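Local coordinates for ferric iron-binding protein HitA (Pseudomonas aeruginosa PAO1, PDB 6IWF), which binds ferric iron, probably as the periplasmic solute-binding protein of an iron uptake system, and is implicated in gallium internalization, at residues Y196-Y199 with T200-E204; S171-N175 with N176-M180; Q242-V245 with A246-S250. All blocks are in the same frame, centred on the assembly; numbering follows the deposited sequence.

Interaction 1. Residues Y196-Y199 with T200-E204; sequences YYWY and TLKKE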
loop_
_atom_site.group_PDB
_atom_site.type_symbol
_atom_site.label_atom_id
_atom_site.label_comp_id
_atom_site.label_asym_id
_atom_site.label_seq_id
_atom_site.Cartn_x
_atom_site.Cartn_y
_atom_site.Cartn_z
ATOM N N TYR A 196 8.848 -1.794 1.641
ATOM C CA TYR A 196 9.277 -0.827 2.648
ATOM C C TYR A 196 9.525 -1.463 4.015
ATOM O O TYR A 196 10.219 -0.854 4.839
ATOM C CB TYR A 196 8.258 0.320 2.749
ATOM C CG TYR A 196 6.854 -0.112 3.053
ATOM C CD1 TYR A 196 6.486 -0.455 4.350
ATOM C CD2 TYR A 196 5.886 -0.167 2.058
ATOM C CE1 TYR A 196 5.193 -0.849 4.646
ATOM C CE2 TYR A 196 4.581 -0.565 2.352
ATOM C CZ TYR A 196 4.250 -0.908 3.651
ATOM O OH TYR A 196 2.963 -1.307 3.969
ATOM N N TYR A 197 9.013 -2.679 4.266
ATOM C CA TYR A 197 9.258 -3.329 5.558
ATOM C C TYR A 197 10.730 -3.659 5.744
ATOM O O TYR A 197 11.256 -3.586 6.863
ATOM C CB TYR A 197 8.433 -4.607 5.682
ATOM C CG TYR A 197 6.959 -4.353 5.829
ATOM C CD1 TYR A 197 6.422 -3.975 7.057
ATOM C CD2 TYR A 197 6.099 -4.500 4.742
ATOM C CE1 TYR A 197 5.068 -3.733 7.195
ATOM C CE2 TYR A 197 4.746 -4.261 4.877
ATOM C CZ TYR A 197 4.240 -3.878 6.103
ATOM O OH TYR A 197 2.891 -3.646 6.244
ATOM N N TRP A 198 11.403 -4.066 4.673
ATOM C CA TRP A 198 12.832 -4.324 4.764
ATOM C C TRP A 198 13.590 -3.060 5.162
ATOM O O TRP A 198 14.484 -3.107 6.018
ATOM C CB TRP A 198 13.332 -4.866 3.424
ATOM C CG TRP A 198 14.754 -5.313 3.410
ATOM C CD1 TRP A 198 15.229 -6.570 3.672
ATOM C CD2 TRP A 198 15.890 -4.517 3.073
ATOM N NE1 TRP A 198 16.595 -6.597 3.531
ATOM C CE2 TRP A 198 17.028 -5.349 3.164
ATOM C CE3 TRP A 198 16.058 -3.176 2.709
ATOM C CZ2 TRP A 198 18.317 -4.885 2.907
ATOM C CZ3 TRP A 198 17.345 -2.711 2.454
ATOM C CH2 TRP A 198 18.459 -3.569 2.550
ATOM N N TYR A 199 13.229 -1.917 4.568
ATOM C CA TYR A 199 13.935 -0.675 4.872
ATOM C C TYR A 199 13.680 -0.215 6.305
ATOM O O TYR A 199 14.596 0.285 6.970
ATOM C CB TYR A 199 13.539 0.408 3.866
ATOM C CG TYR A 199 14.106 0.165 2.493
ATOM C CD1 TYR A 199 13.432 -0.634 1.564
ATOM C CD2 TYR A 199 15.346 0.686 2.131
ATOM C CE1 TYR A 199 13.950 -0.874 0.305
ATOM C CE2 TYR A 199 15.874 0.449 0.879
ATOM C CZ TYR A 199 15.182 -0.332 -0.030
ATOM O OH TYR A 199 15.718 -0.551 -1.274
ATOM N N THR A 200 12.448 -0.368 6.804
ATOM C CA THR A 200 12.183 -0.018 8.198
ATOM C C THR A 200 13.031 -0.859 9.144
ATOM O O THR A 200 13.630 -0.334 10.091
ATOM C CB THR A 200 10.698 -0.185 8.522
ATOM O OG1 THR A 200 9.921 0.626 7.629
ATOM C CG2 THR A 200 10.428 0.237 9.967
ATOM N N LEU A 201 13.116 -2.167 8.887
ATOM C CA LEU A 201 13.909 -3.046 9.740
ATOM C C LEU A 201 15.393 -2.708 9.654
ATOM O O LEU A 201 16.098 -2.730 10.673
ATOM C CB LEU A 201 13.672 -4.511 9.357
ATOM C CG LEU A 201 14.334 -5.544 10.264
ATOM C CD1 LEU A 201 13.818 -5.361 11.684
ATOM C CD2 LEU A 201 14.080 -6.967 9.772
ATOM N N LYS A 202 15.889 -2.400 8.451
ATOM C CA LYS A 202 17.289 -2.015 8.305
ATOM C C LYS A 202 17.594 -0.746 9.087
ATOM O O LYS A 202 18.616 -0.663 9.779
ATOM C CB LYS A 202 17.649 -1.819 6.832
ATOM C CG LYS A 202 19.116 -1.442 6.657
ATOM C CD LYS A 202 19.548 -1.402 5.210
ATOM C CE LYS A 202 20.976 -0.875 5.101
ATOM N NZ LYS A 202 21.517 -0.978 3.719
ATOM N N LYS A 203 16.720 0.263 8.984
ATOM C CA LYS A 203 16.916 1.488 9.755
ATOM C C LYS A 203 17.051 1.195 11.247
ATOM O O LYS A 203 17.840 1.844 11.943
ATOM C CB LYS A 203 15.757 2.458 9.492
ATOM C CG LYS A 203 15.876 3.790 10.228
ATOM C CD LYS A 203 14.955 4.844 9.623
ATOM C CE LYS A 203 13.519 4.696 10.129
ATOM N NZ LYS A 203 12.732 3.655 9.397
ATOM N N GLU A 204 16.324 0.197 11.745
ATOM C CA GLU A 204 16.357 -0.112 13.171
ATOM C C GLU A 204 17.601 -0.910 13.552
ATOM O O GLU A 204 18.213 -0.642 14.593
ATOM C CB GLU A 204 15.087 -0.872 13.562
ATOM C CG GLU A 204 15.078 -1.429 14.982
ATOM C CD GLU A 204 13.740 -2.063 15.349
ATOM O OE1 GLU A 204 13.323 -3.031 14.668
ATOM O OE2 GLU A 204 13.102 -1.593 16.320
HETATM O O HOH W 1 10.211 2.134 5.340
#
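The carbonyl oxygen of Y196 is gripped twice: T200 N donates to Y196 O at 3.0 Å with an N-H...O angle of 163°, and a water donates to the same oxygen. The same water is hydrogen-bonded to T200 OG1 at 2.8 Å. The threonine suits this place because its chi1 of -57° turns OG1 back beside its own backbone N, where the water can join it to the carbonyl one turn earlier. Three more i to i+4 bonds follow, from L201 N to Y197 O, K202 N to W198 O and K203 N to Y199 O. Together they make the regular bonding of helix 196-205, on which Y196 and Y197 are ferric iron ligands. In this metal-free model Y196 OH is hydrogen-bonded to E60, another ligand. Y196 CE1 stands 3.4 Å above the plane of the Y197 ring, toward its rim. Farther along, W198 and K202 run side by side. Both have CG anti to the backbone N (W198 chi1 -174°), and the long methylene chain of K202 suits a place along the indole, its CD 3.6 Å from W198 CH2 and its ammonium group going on past. W198 CE3 sits over the centre of the Y199 ring, 3.7 Å above its plane. Both aromatics also carry a polar group outward: W198 NE1 bonds to S210 O, and Y199 OH to A275 O.

Interaction 2. Residues S171-N175 with N176-M180; sequences SIYTN and NVTAM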
loop_
_atom_site.group_PDB
_atom_site.type_symbol
_atom_site.label_atom_id
_atom_site.label_comp_id
_atom_site.label_asym_id
_atom_site.label_seq_id
_atom_site.Cartn_x
_atom_site.Cartn_y
_atom_site.Cartn_z
ATOM N N SER A 171 3.537 -20.577 4.668
ATOM C CA SER A 171 3.517 -20.360 6.107
ATOM C C SER A 171 2.772 -19.067 6.394
ATOM O O SER A 171 3.142 -18.004 5.887
ATOM C CB SER A 171 4.934 -20.318 6.672
ATOM O OG SER A 171 5.589 -21.556 6.437
ATOM N N ILE A 172 1.718 -19.153 7.193
ATOM C CA ILE A 172 0.853 -18.001 7.402
ATOM C C ILE A 172 1.380 -17.178 8.564
ATOM O O ILE A 172 1.587 -17.690 9.673
ATOM C CB ILE A 172 -0.606 -18.428 7.629
ATOM C CG1 ILE A 172 -1.184 -19.006 6.339
ATOM C CG2 ILE A 172 -1.422 -17.235 8.091
ATOM C CD1 ILE A 172 -2.584 -19.589 6.500
ATOM N N TYR A 173 1.612 -15.897 8.303
ATOM C CA TYR A 173 1.936 -14.902 9.311
ATOM C C TYR A 173 0.773 -13.932 9.432
ATOM O O TYR A 173 0.045 -13.686 8.466
ATOM C CB TYR A 173 3.224 -14.139 8.954
ATOM C CG TYR A 173 4.443 -14.999 9.142
ATOM C CD1 TYR A 173 4.834 -15.903 8.162
ATOM C CD2 TYR A 173 5.156 -14.970 10.332
ATOM C CE1 TYR A 173 5.929 -16.723 8.352
ATOM C CE2 TYR A 173 6.247 -15.787 10.524
ATOM C CZ TYR A 173 6.629 -16.656 9.535
ATOM O OH TYR A 173 7.720 -17.472 9.738
ATOM N N THR A 174 0.564 -13.402 10.633
ATOM C CA THR A 174 -0.522 -12.455 10.814
ATOM C C THR A 174 -0.058 -11.013 10.717
ATOM O O THR A 174 -0.892 -10.105 10.768
ATOM C CB THR A 174 -1.231 -12.700 12.157
ATOM O OG1 THR A 174 -0.294 -12.567 13.222
ATOM C CG2 THR A 174 -1.812 -14.114 12.201
ATOM N N ASN A 175 1.243 -10.782 10.515
ATOM C CA ASN A 175 1.816 -9.447 10.588
ATOM C C ASN A 175 3.008 -9.379 9.641
ATOM O O ASN A 175 3.839 -10.290 9.641
ATOM C CB ASN A 175 2.250 -9.153 12.037
ATOM C CG ASN A 175 2.691 -7.730 12.240
ATOM O OD1 ASN A 175 3.728 -7.316 11.728
ATOM N ND2 ASN A 175 1.910 -6.967 13.006
ATOM N N ASN A 176 3.109 -8.296 8.858
ATOM C CA ASN A 176 4.222 -8.208 7.911
ATOM C C ASN A 176 5.557 -8.060 8.631
ATOM O O ASN A 176 6.573 -8.602 8.176
ATOM C CB ASN A 176 4.027 -7.040 6.937
ATOM C CG ASN A 176 2.935 -7.288 5.922
ATOM O OD1 ASN A 176 3.059 -8.148 5.051
ATOM N ND2 ASN A 176 1.862 -6.505 6.009
ATOM N N VAL A 177 5.592 -7.309 9.740
ATOM C CA VAL A 177 6.862 -7.117 10.437
ATOM C C VAL A 177 7.345 -8.438 11.018
ATOM O O VAL A 177 8.543 -8.748 10.990
ATOM C CB VAL A 177 6.736 -6.030 11.523
ATOM C CG1 VAL A 177 8.069 -5.878 12.277
ATOM C CG2 VAL A 177 6.315 -4.708 10.904
ATOM N N THR A 178 6.416 -9.249 11.527
ATOM C CA THR A 178 6.762 -10.585 12.007
ATOM C C THR A 178 7.331 -11.467 10.895
ATOM O O THR A 178 8.325 -12.173 11.104
ATOM C CB THR A 178 5.529 -11.237 12.625
ATOM O OG1 THR A 178 4.999 -10.370 13.643
ATOM C CG2 THR A 178 5.894 -12.573 13.238
ATOM N N ALA A 179 6.703 -11.456 9.717
ATOM C CA ALA A 179 7.215 -12.241 8.591
ATOM C C ALA A 179 8.603 -11.765 8.160
ATOM O O ALA A 179 9.481 -12.584 7.834
ATOM C CB ALA A 179 6.236 -12.165 7.415
ATOM N N MET A 180 8.819 -10.450 8.141
ATOM C CA MET A 180 10.114 -9.908 7.736
ATOM C C MET A 180 11.187 -10.249 8.754
ATOM O O MET A 180 12.301 -10.645 8.389
ATOM C CB MET A 180 10.017 -8.391 7.537
ATOM C CG MET A 180 11.319 -7.695 7.153
ATOM S SD MET A 180 11.840 -8.033 5.449
ATOM C CE MET A 180 13.209 -9.163 5.722
#
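Y173 turns one face of its ring to the start of helix 176-184, and A179 lies against it. The alanine CA stands 4.0 Å from the centroid of the Y173 ring, 19° off the ring normal, a CH-pi contact, while A179 CB reaches Y173 CG at 3.8 Å. A small residue suits the spot: with a single methyl, the helix backbone itself can come down onto the aromatic face. T178 meets the same ring differently, at the edge and near the ring plane, its CG2 3.8 Å from Y173 CD2. The threonine's two branches divide the work: CG2, anti to the backbone N, goes to the tyrosine, and OG1 turns to the asparagine, 3.4 Å from N175 CB. The side chains of N175 and T178 cross at about a right angle.

N175 has its CG anti to the backbone N (chi1 -173°), which folds the carboxamide over the first turn. There N175 OD1 takes two weak bonds, from V177 N at 2.7 Å with a bent N-H...O angle of 129°, and from T178 N at 3.3 Å. Asparagine is apt here, being short enough to fold back and carrying an acceptor for amides that have no earlier carbonyl in the helix. Its main chain takes part too, A179 N donating to N175 O at 3.1 Å. From the same turn N176 and V177 touch the iron ligand Y197 on helix 196-205. The whole is an asparagine N-cap, at the turn leading from strand 171-172 into helix 176-184.

Interaction 3. Residues Q242-V245 with A246-S250; sequences QQFV and AFMLS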
loop_
_atom_site.group_PDB
_atom_site.type_symbol
_atom_site.label_atom_id
_atom_site.label_comp_id
_atom_site.label_asym_id
_atom_site.label_seq_id
_atom_site.Cartn_x
_atom_site.Cartn_y
_atom_site.Cartn_z
ATOM N N GLN A 242 -8.839 20.660 1.471
ATOM C CA GLN A 242 -8.177 20.681 0.172
ATOM C C GLN A 242 -6.734 21.142 0.309
ATOM O O GLN A 242 -5.836 20.615 -0.357
ATOM C CB GLN A 242 -8.926 21.586 -0.802
ATOM C CG GLN A 242 -10.336 21.114 -1.129
ATOM C CD GLN A 242 -10.386 20.106 -2.271
ATOM O OE1 GLN A 242 -9.409 19.904 -3.003
ATOM N NE2 GLN A 242 -11.538 19.478 -2.434
ATOM N N GLN A 243 -6.497 22.129 1.169
ATOM C CA GLN A 243 -5.132 22.587 1.413
ATOM C C GLN A 243 -4.265 21.463 1.962
ATOM O O GLN A 243 -3.087 21.332 1.593
ATOM C CB GLN A 243 -5.170 23.758 2.393
ATOM C CG GLN A 243 -3.869 24.448 2.631
ATOM C CD GLN A 243 -4.070 25.689 3.474
ATOM O OE1 GLN A 243 -5.183 26.208 3.567
ATOM N NE2 GLN A 243 -2.997 26.164 4.106
ATOM N N PHE A 244 -4.826 20.657 2.865
ATOM C CA PHE A 244 -4.064 19.568 3.464
ATOM C C PHE A 244 -3.643 18.538 2.418
ATOM O O PHE A 244 -2.480 18.120 2.384
ATOM C CB PHE A 244 -4.876 18.906 4.575
ATOM C CG PHE A 244 -4.118 17.855 5.309
ATOM C CD1 PHE A 244 -4.097 16.534 4.852
ATOM C CD2 PHE A 244 -3.377 18.181 6.437
ATOM C CE1 PHE A 244 -3.364 15.562 5.523
ATOM C CE2 PHE A 244 -2.649 17.214 7.112
ATOM C CZ PHE A 244 -2.649 15.903 6.659
ATOM N N VAL A 245 -4.579 18.100 1.571
ATOM C CA VAL A 245 -4.234 17.079 0.579
ATOM C C VAL A 245 -3.227 17.637 -0.420
ATOM O O VAL A 245 -2.270 16.955 -0.803
ATOM C CB VAL A 245 -5.491 16.531 -0.123
ATOM C CG1 VAL A 245 -5.086 15.605 -1.253
ATOM C CG2 VAL A 245 -6.335 15.754 0.870
ATOM N N ALA A 246 -3.389 18.906 -0.806
ATOM C CA ALA A 246 -2.394 19.542 -1.662
ATOM C C ALA A 246 -1.020 19.563 -0.996
ATOM O O ALA A 246 0.004 19.342 -1.658
ATOM C CB ALA A 246 -2.854 20.955 -2.025
ATOM N N PHE A 247 -0.976 19.805 0.315
ATOM C CA PHE A 247 0.307 19.848 1.006
ATOM C C PHE A 247 0.950 18.465 1.069
ATOM O O PHE A 247 2.183 18.354 1.064
ATOM C CB PHE A 247 0.124 20.453 2.401
ATOM C CG PHE A 247 1.374 20.487 3.217
ATOM C CD1 PHE A 247 2.316 21.485 3.020
ATOM C CD2 PHE A 247 1.611 19.522 4.181
ATOM C CE1 PHE A 247 3.475 21.511 3.766
ATOM C CE2 PHE A 247 2.767 19.547 4.935
ATOM C CZ PHE A 247 3.699 20.555 4.726
ATOM N N MET A 248 0.144 17.402 1.076
ATOM C CA MET A 248 0.718 16.060 1.064
ATOM C C MET A 248 1.535 15.813 -0.194
ATOM O O MET A 248 2.439 14.971 -0.184
ATOM C CB MET A 248 -0.389 15.010 1.185
ATOM C CG MET A 248 -1.222 15.141 2.447
ATOM S SD MET A 248 -2.493 13.852 2.457
ATOM C CE MET A 248 -1.476 12.442 2.920
ATOM N N LEU A 249 1.218 16.515 -1.281
ATOM C CA LEU A 249 1.894 16.371 -2.563
ATOM C C LEU A 249 2.822 17.542 -2.862
ATOM O O LEU A 249 3.349 17.632 -3.976
ATOM C CB LEU A 249 0.876 16.222 -3.686
ATOM C CG LEU A 249 0.254 14.832 -3.668
ATOM C CD1 LEU A 249 -1.077 14.871 -4.387
ATOM C CD2 LEU A 249 1.209 13.827 -4.311
ATOM N N SER A 250 3.009 18.447 -1.909
ATOM C CA SER A 250 4.082 19.424 -2.046
ATOM C C SER A 250 5.438 18.752 -1.836
ATOM O O SER A 250 5.539 17.650 -1.291
ATOM C CB SER A 250 3.907 20.569 -1.046
ATOM O OG SER A 250 4.122 20.137 0.287
#
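M248 bends over the backbone of F244 and then reaches its ring. Its CB lies 3.4 Å from V245 O, and CG comes still nearer to the preceding carbonyl, 3.2 Å from F244 O, because a chi1 of -59° sets CG beside the methionine's own backbone N. The sulfur follows: M248 SD touches F244 CE1 at 3.6 Å and stands 4.7 Å from the ring centroid, obliquely placed at 64° from the normal. This is a Met-aromatic contact; the soft, polarisable thioether sulfur suits a buried place beside an aromatic ring. The bend at chi3 then turns the terminal CE off the line of the chain.

Main-chain bonds hold the two residues one turn apart. M248 N donates to F244 O at 3.0 Å and weakly to V245 O. F247 O accepts from S250 N and, at 2.7 Å, from S250 OG; the serine also caps the following helix through G253 N. Helix 238-248 lies against helix 13-27, where F247 meets I19 and A22 and the F244 ring meets F23 edge-to-face, while V245 and M248 face strands 56-59 and 97-108.

Overall arrangement
Along the chain the order is interaction 2, interaction 1, interaction 3. The first two adjoin, their centres 14 Å apart: helix 176-184 packs on helix 196-205, with M180 against W198 and L201, and Y197 OH lies 3.0 Å from N176 ND2. Strand 190-194 runs between these helices in sequence. Interaction 3, on helix 238-248, lies about 27 Å from interaction 1 and 33 Å from interaction 2, centre to centre, and across the chain's centre from the latter. This spread fits the two-lobed periplasmic binding protein fold: Y196, beside its fellow ligand Y197, meets H12 and E60 at the iron site, while interaction 3 packs against strand 56-59, which leads to E60.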